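Local coordinates for protein Pcdhgb2 (Mus musculus, PDB 5SZR) that probably acts as a calcium-dependent cell-adhesion protein, seen here through four consecutive extracellular cadherin domains, and may help establish specific neuronal connections in the brain, at residues 173-177 with 241-245; 118-122 with 204-210; 152-156 with 180-184. All coordinates share one frame; numbering follows the deposited sequence.

Contact 1: residues 173-177 with 241-245; sequences LDREA and DPDLG. With CA (calcium ion), chain O; CA (calcium ion), chain N; CA (calcium ion), chain M.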
loop_
_atom_site.group_PDB
_atom_site.type_symbol
_atom_site.label_atom_id
_atom_site.label_comp_id
_atom_site.label_asym_id
_atom_site.label_seq_id
_atom_site.Cartn_x
_atom_site.Cartn_y
_atom_site.Cartn_z
ATOM N N LEU A 173 -0.411 -11.552 -10.686
ATOM C CA LEU A 173 -1.137 -11.029 -9.543
ATOM C C LEU A 173 -0.359 -9.887 -8.896
ATOM O O LEU A 173 0.818 -9.654 -9.185
ATOM C CB LEU A 173 -1.408 -12.146 -8.541
ATOM C CG LEU A 173 -2.224 -13.307 -9.135
ATOM C CD1 LEU A 173 -2.075 -14.571 -8.307
ATOM C CD2 LEU A 173 -3.689 -12.919 -9.261
ATOM N N ASP A 174 -1.042 -9.157 -8.010
ATOM C CA ASP A 174 -0.414 -8.037 -7.311
ATOM C C ASP A 174 -1.239 -7.764 -6.055
ATOM O O ASP A 174 -2.329 -7.192 -6.145
ATOM C CB ASP A 174 -0.326 -6.807 -8.202
ATOM C CG ASP A 174 0.324 -5.623 -7.501
ATOM O OD1 ASP A 174 0.939 -5.816 -6.432
ATOM O OD2 ASP A 174 0.223 -4.493 -8.024
ATOM N N ARG A 175 -0.701 -8.163 -4.899
ATOM C CA ARG A 175 -1.411 -7.959 -3.640
ATOM C C ARG A 175 -1.659 -6.481 -3.380
ATOM O O ARG A 175 -2.714 -6.103 -2.855
ATOM C CB ARG A 175 -0.625 -8.569 -2.480
ATOM C CG ARG A 175 -1.404 -8.601 -1.177
ATOM C CD ARG A 175 -0.487 -8.680 0.022
ATOM N NE ARG A 175 0.255 -7.438 0.217
ATOM C CZ ARG A 175 -0.217 -6.386 0.878
ATOM N NH1 ARG A 175 -1.430 -6.427 1.409
ATOM N NH2 ARG A 175 0.523 -5.292 1.013
ATOM N N GLU A 176 -0.698 -5.628 -3.743
ATOM C CA GLU A 176 -0.838 -4.200 -3.486
ATOM C C GLU A 176 -1.991 -3.580 -4.268
ATOM O O GLU A 176 -2.491 -2.521 -3.874
ATOM C CB GLU A 176 0.481 -3.486 -3.796
ATOM C CG GLU A 176 1.540 -3.617 -2.696
ATOM C CD GLU A 176 2.169 -5.001 -2.619
ATOM O OE1 GLU A 176 2.462 -5.586 -3.683
ATOM O OE2 GLU A 176 2.374 -5.507 -1.493
ATOM N N ALA A 177 -2.440 -4.218 -5.350
ATOM C CA ALA A 177 -3.579 -3.736 -6.125
ATOM C C ALA A 177 -4.881 -4.439 -5.752
ATOM O O ALA A 177 -5.892 -3.773 -5.507
ATOM C CB ALA A 177 -3.304 -3.897 -7.625
ATOM N N ASP A 241 6.626 2.029 2.280
ATOM C CA ASP A 241 6.787 0.703 1.699
ATOM C C ASP A 241 5.462 -0.045 1.798
ATOM O O ASP A 241 5.034 -0.398 2.905
ATOM C CB ASP A 241 7.910 -0.051 2.418
ATOM C CG ASP A 241 8.341 -1.319 1.689
ATOM O OD1 ASP A 241 7.477 -2.145 1.341
ATOM O OD2 ASP A 241 9.558 -1.493 1.476
ATOM N N PRO A 242 4.782 -0.309 0.676
ATOM C CA PRO A 242 3.430 -0.882 0.751
ATOM C C PRO A 242 3.391 -2.357 1.116
ATOM O O PRO A 242 2.294 -2.883 1.348
ATOM C CB PRO A 242 2.884 -0.660 -0.664
ATOM C CG PRO A 242 4.086 -0.742 -1.526
ATOM C CD PRO A 242 5.216 -0.114 -0.718
ATOM N N ASP A 243 4.533 -3.035 1.175
ATOM C CA ASP A 243 4.553 -4.453 1.501
ATOM C C ASP A 243 4.157 -4.672 2.965
ATOM O O ASP A 243 4.025 -3.729 3.751
ATOM C CB ASP A 243 5.932 -5.041 1.203
ATOM C CG ASP A 243 6.314 -4.922 -0.267
ATOM O OD1 ASP A 243 5.404 -4.911 -1.126
ATOM O OD2 ASP A 243 7.521 -4.837 -0.568
ATOM N N LEU A 244 3.958 -5.938 3.325
ATOM C CA LEU A 244 3.401 -6.299 4.622
ATOM C C LEU A 244 4.473 -6.775 5.596
ATOM O O LEU A 244 5.464 -7.400 5.206
ATOM C CB LEU A 244 2.344 -7.395 4.478
ATOM C CG LEU A 244 0.933 -6.997 4.052
ATOM C CD1 LEU A 244 0.029 -8.227 4.070
ATOM C CD2 LEU A 244 0.377 -5.902 4.947
ATOM N N GLY A 245 4.247 -6.477 6.877
ATOM C CA GLY A 245 5.083 -7.011 7.941
ATOM C C GLY A 245 6.550 -6.688 7.743
ATOM O O GLY A 245 6.933 -5.535 7.518
HETATM CA CA CA O . 9.328 -3.875 0.723
HETATM CA CA CA N . 4.258 -6.976 -1.964
HETATM CA CA CA M . 3.003 -6.627 -5.682
HETATM O O HOH W 1 2.911 -7.309 -7.974
HETATM O O HOH W 2 3.881 -4.381 -6.378
#
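Glu176 and Asp243 meet through a shared calcium ion (chain N). Glu176 grips it with both oxygens, OE2 at 2.4 Å and OE1 more loosely, while Asp243 supplies OD1 at 2.5 Å. Glu176 OE2 and Asp243 OD1 lie 3.1 Å apart, their carboxylate planes turned by 68°, a closeness of like charges that the metal presumably pays for. A bend at chi2 (73°) folds the Glu176 carboxylate over, and its OE1 also binds the calcium of chain M with Asp174 OD1 and two waters. Asp243 OD2 reaches that of chain O, which Asp241 chelates. In the next shell, Arg175 NH2 forms a salt bridge with Glu176 OE2 at 3.1 Å, on the anti side but tilted out of the carboxylate plane. Leu244 lies over one guanidinium face, its CG 3.4 Å from Arg175 CZ. A methionine in place of Arg175 would probably leave Glu176 OE2 without its salt-bridge mate and Leu244 without a flat cationic partner. In segment 241-245 the backbone N of Asp243 bonds to Asp241 OD1 at 3.1 Å, an Asx turn. With Glu121, Asp207, Val208 and Asp210 completing the middle site, this is the three-calcium junction between successive cadherin domains, to which these segments bring the DRE and DxD motifs.

Contact 2: residues 118-122 with 204-210; sequences PLPED and HISDVND. With CA (calcium ion), chain N; CA (calcium ion), chain M; CA (calcium ion), chain O.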
loop_
_atom_site.group_PDB
_atom_site.type_symbol
_atom_site.label_atom_id
_atom_site.label_comp_id
_atom_site.label_asym_id
_atom_site.label_seq_id
_atom_site.Cartn_x
_atom_site.Cartn_y
_atom_site.Cartn_z
ATOM N N PRO A 118 -2.972 -19.262 1.414
ATOM C CA PRO A 118 -3.189 -18.151 0.485
ATOM C C PRO A 118 -2.426 -18.347 -0.817
ATOM O O PRO A 118 -1.592 -19.251 -0.913
ATOM C CB PRO A 118 -2.644 -16.947 1.254
ATOM C CG PRO A 118 -1.565 -17.525 2.097
ATOM C CD PRO A 118 -2.068 -18.879 2.517
ATOM N N LEU A 119 -2.705 -17.489 -1.800
ATOM C CA LEU A 119 -2.111 -17.597 -3.124
ATOM C C LEU A 119 -1.026 -16.541 -3.276
ATOM O O LEU A 119 -1.347 -15.343 -3.308
ATOM C CB LEU A 119 -3.186 -17.420 -4.195
ATOM C CG LEU A 119 -2.786 -17.574 -5.661
ATOM C CD1 LEU A 119 -2.277 -18.974 -5.923
ATOM C CD2 LEU A 119 -3.962 -17.257 -6.568
ATOM N N PRO A 120 0.252 -16.921 -3.359
ATOM C CA PRO A 120 1.324 -15.922 -3.490
ATOM C C PRO A 120 1.130 -15.017 -4.699
ATOM O O PRO A 120 0.793 -15.471 -5.794
ATOM C CB PRO A 120 2.585 -16.778 -3.636
ATOM C CG PRO A 120 2.255 -18.047 -2.931
ATOM C CD PRO A 120 0.784 -18.277 -3.135
ATOM N N GLU A 121 1.368 -13.720 -4.489
ATOM C CA GLU A 121 1.170 -12.735 -5.544
ATOM C C GLU A 121 2.158 -12.891 -6.693
ATOM O O GLU A 121 1.927 -12.337 -7.771
ATOM C CB GLU A 121 1.279 -11.324 -4.967
ATOM C CG GLU A 121 2.677 -10.935 -4.528
ATOM C CD GLU A 121 2.738 -9.511 -4.023
ATOM O OE1 GLU A 121 3.416 -9.270 -3.002
ATOM O OE2 GLU A 121 2.098 -8.635 -4.640
ATOM N N ASP A 122 3.259 -13.611 -6.490
ATOM C CA ASP A 122 4.232 -13.834 -7.548
ATOM C C ASP A 122 4.047 -15.190 -8.223
ATOM O O ASP A 122 4.949 -15.653 -8.929
ATOM C CB ASP A 122 5.657 -13.682 -7.002
ATOM C CG ASP A 122 6.008 -14.733 -5.962
ATOM O OD1 ASP A 122 7.215 -14.969 -5.744
ATOM O OD2 ASP A 122 5.087 -15.323 -5.363
ATOM N N HIS A 204 -7.158 -15.477 -1.048
ATOM C CA HIS A 204 -6.328 -14.559 -0.285
ATOM C C HIS A 204 -4.960 -14.489 -0.949
ATOM O O HIS A 204 -4.287 -15.515 -1.093
ATOM C CB HIS A 204 -6.205 -15.016 1.167
ATOM C CG HIS A 204 -7.459 -14.832 1.963
ATOM N ND1 HIS A 204 -8.425 -13.909 1.624
ATOM C CD2 HIS A 204 -7.905 -15.450 3.082
ATOM C CE1 HIS A 204 -9.412 -13.968 2.499
ATOM N NE2 HIS A 204 -9.121 -14.895 3.394
ATOM N N ILE A 205 -4.563 -13.293 -1.368
ATOM C CA ILE A 205 -3.277 -13.091 -2.025
ATOM C C ILE A 205 -2.253 -12.720 -0.960
ATOM O O ILE A 205 -2.396 -11.694 -0.287
ATOM C CB ILE A 205 -3.364 -12.003 -3.105
ATOM C CG1 ILE A 205 -4.477 -12.320 -4.111
ATOM C CG2 ILE A 205 -2.027 -11.854 -3.809
ATOM C CD1 ILE A 205 -4.226 -13.562 -4.939
ATOM N N SER A 206 -1.228 -13.555 -0.800
ATOM C CA SER A 206 -0.204 -13.317 0.208
ATOM C C SER A 206 0.907 -12.421 -0.347
ATOM O O SER A 206 1.113 -12.316 -1.559
ATOM C CB SER A 206 0.379 -14.641 0.712
ATOM O OG SER A 206 0.941 -15.387 -0.349
ATOM N N ASP A 207 1.629 -11.779 0.565
ATOM C CA ASP A 207 2.573 -10.730 0.199
ATOM C C ASP A 207 3.950 -11.289 -0.134
ATOM O O ASP A 207 4.403 -12.275 0.455
ATOM C CB ASP A 207 2.700 -9.701 1.326
ATOM C CG ASP A 207 3.620 -8.541 0.961
ATOM O OD1 ASP A 207 3.307 -7.815 -0.008
ATOM O OD2 ASP A 207 4.647 -8.347 1.648
ATOM N N VAL A 208 4.606 -10.642 -1.091
ATOM C CA VAL A 208 6.001 -10.862 -1.444
ATOM C C VAL A 208 6.705 -9.511 -1.354
ATOM O O VAL A 208 6.085 -8.461 -1.553
ATOM C CB VAL A 208 6.128 -11.487 -2.855
ATOM C CG1 VAL A 208 7.567 -11.505 -3.340
ATOM C CG2 VAL A 208 5.560 -12.899 -2.855
ATOM N N ASN A 209 7.993 -9.532 -1.010
ATOM C CA ASN A 209 8.766 -8.294 -0.917
ATOM C C ASN A 209 9.162 -7.861 -2.325
ATOM O O ASN A 209 10.280 -8.087 -2.794
ATOM C CB ASN A 209 9.990 -8.474 -0.027
ATOM C CG ASN A 209 10.704 -7.159 0.246
ATOM O OD1 ASN A 209 10.097 -6.091 0.191
ATOM N ND2 ASN A 209 11.999 -7.234 0.540
ATOM N N ASP A 210 8.221 -7.210 -3.013
ATOM C CA ASP A 210 8.472 -6.720 -4.364
ATOM C C ASP A 210 8.379 -5.200 -4.461
ATOM O O ASP A 210 8.261 -4.662 -5.564
ATOM C CB ASP A 210 7.516 -7.382 -5.360
ATOM C CG ASP A 210 6.052 -7.251 -4.954
ATOM O OD1 ASP A 210 5.776 -6.976 -3.765
ATOM O OD2 ASP A 210 5.176 -7.431 -5.830
HETATM CA CA CA N . 4.258 -6.976 -1.964
HETATM CA CA CA M . 3.003 -6.627 -5.682
HETATM CA CA CA O . 9.328 -3.875 0.723
HETATM O O HOH W 2 3.881 -4.381 -6.378
HETATM O O HOH W 1 2.911 -7.309 -7.974
#
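Leu119 and Ile205 pair in parallel at the edge of a cadherin beta-sandwich sheet, where the short strand 119-120 lies beside the end of strand 196-206. Here the packing is tight: Leu119 N donates to His204 O at 2.6 Å, almost straight at 171°, and Leu119 O takes the N-H of Ser206 from well above the carbonyl plane. The two side chains run side by side, Leu119 CD2 4.0 Å from Ile205 CD1, and Leu173 touches both. On the other, more solvent-facing side, Ser206 OG lies 3.2 Å from Pro120 CA, and its CB meets the Pro118 ring. The loose part is exposed Asp122, which only rests OD2 on Val208 CG2. One more backbone bond, Glu121 N to Ser206 O, follows; beyond it Glu121 spans the gap to the calcium-binding segment. With CG between its backbone N and carbonyl carbon (chi1 69°), its extended chain carries the carboxylate in among the metals. Glu121 OE2 and Asp210 OD2 bind the calcium of chain M, whereas Glu121 OE1 joins Asp207 OD1, Val208 O and Asp210 OD1 on that of chain N. Asp207 is further held by Asn247. Beside its metal, Glu121 OE1 uses its anti lone pair to accept the N-H of Val208 at 2.6 Å.

Contact 3: residues 152-156 with 180-184; sequences NEGFV and EYNVT. With NAG (2-acetamido-2-deoxy-beta-D-glucopyranose), chain D.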
loop_
_atom_site.group_PDB
_atom_site.type_symbol
_atom_site.label_atom_id
_atom_site.label_comp_id
_atom_site.label_asym_id
_atom_site.label_seq_id
_atom_site.Cartn_x
_atom_site.Cartn_y
_atom_site.Cartn_z
ATOM N N ASN A 152 -13.800 -11.458 -15.487
ATOM C CA ASN A 152 -12.498 -11.512 -16.145
ATOM C C ASN A 152 -11.443 -10.898 -15.225
ATOM O O ASN A 152 -10.834 -9.871 -15.524
ATOM C CB ASN A 152 -12.538 -10.796 -17.495
ATOM C CG ASN A 152 -11.275 -11.007 -18.303
ATOM O OD1 ASN A 152 -10.606 -12.034 -18.174
ATOM N ND2 ASN A 152 -10.937 -10.034 -19.142
ATOM N N GLU A 153 -11.229 -11.539 -14.079
ATOM C CA GLU A 153 -10.252 -11.084 -13.103
ATOM C C GLU A 153 -8.940 -11.851 -13.189
ATOM O O GLU A 153 -8.098 -11.722 -12.296
ATOM C CB GLU A 153 -10.835 -11.182 -11.691
ATOM C CG GLU A 153 -12.030 -10.268 -11.468
ATOM C CD GLU A 153 -12.389 -10.111 -10.002
ATOM O OE1 GLU A 153 -12.398 -11.127 -9.277
ATOM O OE2 GLU A 153 -12.653 -8.966 -9.575
ATOM N N GLY A 154 -8.747 -12.640 -14.240
ATOM C CA GLY A 154 -7.516 -13.365 -14.443
ATOM C C GLY A 154 -7.516 -14.811 -13.998
ATOM O O GLY A 154 -6.472 -15.298 -13.544
ATOM N N PHE A 155 -8.641 -15.513 -14.113
ATOM C CA PHE A 155 -8.721 -16.913 -13.722
ATOM C C PHE A 155 -9.460 -17.685 -14.804
ATOM O O PHE A 155 -10.520 -17.253 -15.265
ATOM C CB PHE A 155 -9.421 -17.065 -12.368
ATOM C CG PHE A 155 -8.848 -16.187 -11.295
ATOM C CD1 PHE A 155 -7.570 -16.410 -10.814
ATOM C CD2 PHE A 155 -9.581 -15.136 -10.770
ATOM C CE1 PHE A 155 -7.031 -15.600 -9.828
ATOM C CE2 PHE A 155 -9.048 -14.322 -9.780
ATOM C CZ PHE A 155 -7.772 -14.555 -9.309
ATOM N N VAL A 156 -8.893 -18.819 -15.210
ATOM C CA VAL A 156 -9.384 -19.594 -16.342
ATOM C C VAL A 156 -9.564 -21.043 -15.908
ATOM O O VAL A 156 -8.784 -21.561 -15.101
ATOM C CB VAL A 156 -8.421 -19.492 -17.545
ATOM C CG1 VAL A 156 -8.877 -20.386 -18.692
ATOM C CG2 VAL A 156 -8.316 -18.053 -18.010
ATOM N N GLU A 180 -7.657 -9.553 -2.289
ATOM C CA GLU A 180 -8.629 -10.620 -2.084
ATOM C C GLU A 180 -9.482 -10.791 -3.334
ATOM O O GLU A 180 -9.768 -9.826 -4.045
ATOM C CB GLU A 180 -9.522 -10.326 -0.870
ATOM C CG GLU A 180 -10.259 -11.525 -0.310
ATOM C CD GLU A 180 -11.136 -11.158 0.873
ATOM O OE1 GLU A 180 -12.353 -10.948 0.675
ATOM O OE2 GLU A 180 -10.603 -11.064 2.001
ATOM N N TYR A 181 -9.893 -12.033 -3.597
ATOM C CA TYR A 181 -10.698 -12.366 -4.766
ATOM C C TYR A 181 -11.875 -13.246 -4.375
ATOM O O TYR A 181 -11.722 -14.191 -3.594
ATOM C CB TYR A 181 -9.882 -13.106 -5.830
ATOM C CG TYR A 181 -8.947 -12.253 -6.647
ATOM C CD1 TYR A 181 -9.433 -11.379 -7.609
ATOM C CD2 TYR A 181 -7.571 -12.347 -6.484
ATOM C CE1 TYR A 181 -8.574 -10.608 -8.369
ATOM C CE2 TYR A 181 -6.706 -11.579 -7.237
ATOM C CZ TYR A 181 -7.213 -10.716 -8.178
ATOM O OH TYR A 181 -6.354 -9.958 -8.932
ATOM N N ASN A 182 -13.044 -12.952 -4.940
ATOM C CA ASN A 182 -14.210 -13.828 -4.859
ATOM C C ASN A 182 -14.496 -14.350 -6.264
ATOM O O ASN A 182 -14.948 -13.595 -7.133
ATOM C CB ASN A 182 -15.419 -13.100 -4.275
ATOM C CG ASN A 182 -15.444 -13.134 -2.757
ATOM O OD1 ASN A 182 -14.874 -14.032 -2.139
ATOM N ND2 ASN A 182 -16.112 -12.156 -2.148
ATOM N N VAL A 183 -14.226 -15.633 -6.487
ATOM C CA VAL A 183 -14.346 -16.256 -7.802
ATOM C C VAL A 183 -15.559 -17.173 -7.787
ATOM O O VAL A 183 -15.603 -18.148 -7.025
ATOM C CB VAL A 183 -13.071 -17.028 -8.177
ATOM C CG1 VAL A 183 -13.163 -17.556 -9.598
ATOM C CG2 VAL A 183 -11.848 -16.134 -8.011
ATOM N N THR A 184 -16.540 -16.864 -8.634
ATOM C CA THR A 184 -17.780 -17.625 -8.729
ATOM C C THR A 184 -17.707 -18.575 -9.918
ATOM O O THR A 184 -17.578 -18.133 -11.065
ATOM C CB THR A 184 -18.984 -16.694 -8.871
ATOM O OG1 THR A 184 -19.196 -15.988 -7.642
ATOM C CG2 THR A 184 -20.234 -17.491 -9.214
HETATM C C1 NAG D . -16.196 -12.090 -0.706
HETATM C C2 NAG D . -15.800 -10.714 -0.175
HETATM C C3 NAG D . -15.825 -10.721 1.348
HETATM C C4 NAG D . -17.200 -11.145 1.848
HETATM C C5 NAG D . -17.572 -12.506 1.255
HETATM C C6 NAG D . -18.973 -12.952 1.616
HETATM C C7 NAG D . -14.310 -9.264 -1.479
HETATM C C8 NAG D . -12.894 -8.989 -1.886
HETATM N N2 NAG D . -14.492 -10.308 -0.664
HETATM O O3 NAG D . -15.485 -9.429 1.837
HETATM O O4 NAG D . -17.196 -11.204 3.272
HETATM O O5 NAG D . -17.503 -12.459 -0.182
HETATM O O6 NAG D . -19.955 -12.111 1.025
HETATM O O7 NAG D . -15.246 -8.573 -1.870
HETATM O O HOH W 3 -13.419 -10.949 -6.759
#
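Phe155 and Tyr181 both set CG anti to the carbonyl carbon, with chi1 at -51° and -76°, and these torsions turn their rings towards each other inside the beta-sandwich of a cadherin domain. Phe155 starts strand 155-159 of one sheet and Tyr181 belongs to strand 180-189 of the other, so the pair bridges the two layers. The result is a T-shaped stack: the edge of Phe155 comes down on the face of Tyr181, with planes at 87° and centroids 4.8 Å apart. Phe155 CZ stands over the centre of the tyrosine ring, 3.6 Å from Tyr181 CD2. Two residues on, on the same side of the strand, Val183 adds an aliphatic branch, its CG2 3.7 Å from Phe155 CD2. Leu203 of the neighbouring strand 196-206 touches both aromatic residues, and Leu173 also packs on Tyr181, extending this buried apolar patch.

The polar margin is built differently. Glu153, an exposed residue of the loop before Phe155, runs antiparallel to the Tyr181 side chain and brings OE1 to the edge of the tyrosine ring, 3.4 Å from Tyr181 CD1. The carboxylate is steeply inclined to that ring. Asn182 points away from the core; its OD1 is hydrogen-bonded to Thr202 and its ND2 carries an N-linked N-acetylglucosamine, whose N2 donates to Glu180 OE1 at 2.6 Å. The glycan thus stands outside the sandwich while Tyr181 and Val183, on either side of Asn182 in sequence, face inward. One water ties the margin together, donating to Glu153 OE1 and accepting from the backbone N of Asn182, 2.7 Å from each of those atoms.

The three contacts run from the interior of one cadherin domain to its calcium junction with the next. Contacts 1 and 2, with centres about 8 Å apart, share all three calcium ions and interlock along the chain. Between them Arg175 N lies 2.9 Å from Glu121 OE2, a probable hydrogen bond, and Glu176 OE2 is 2.9 Å from Asp207 OD1 on their common metal. Contact 3 belongs to the domain interior, its centre about 15 Å from that of contact 2 and 18 Å from that of contact 1. Tyr181 connects it to both: Tyr181 CD2 lies 3.9 Å from Ile205 CD1, and Tyr181 CE2 equally far from Leu173 CD2.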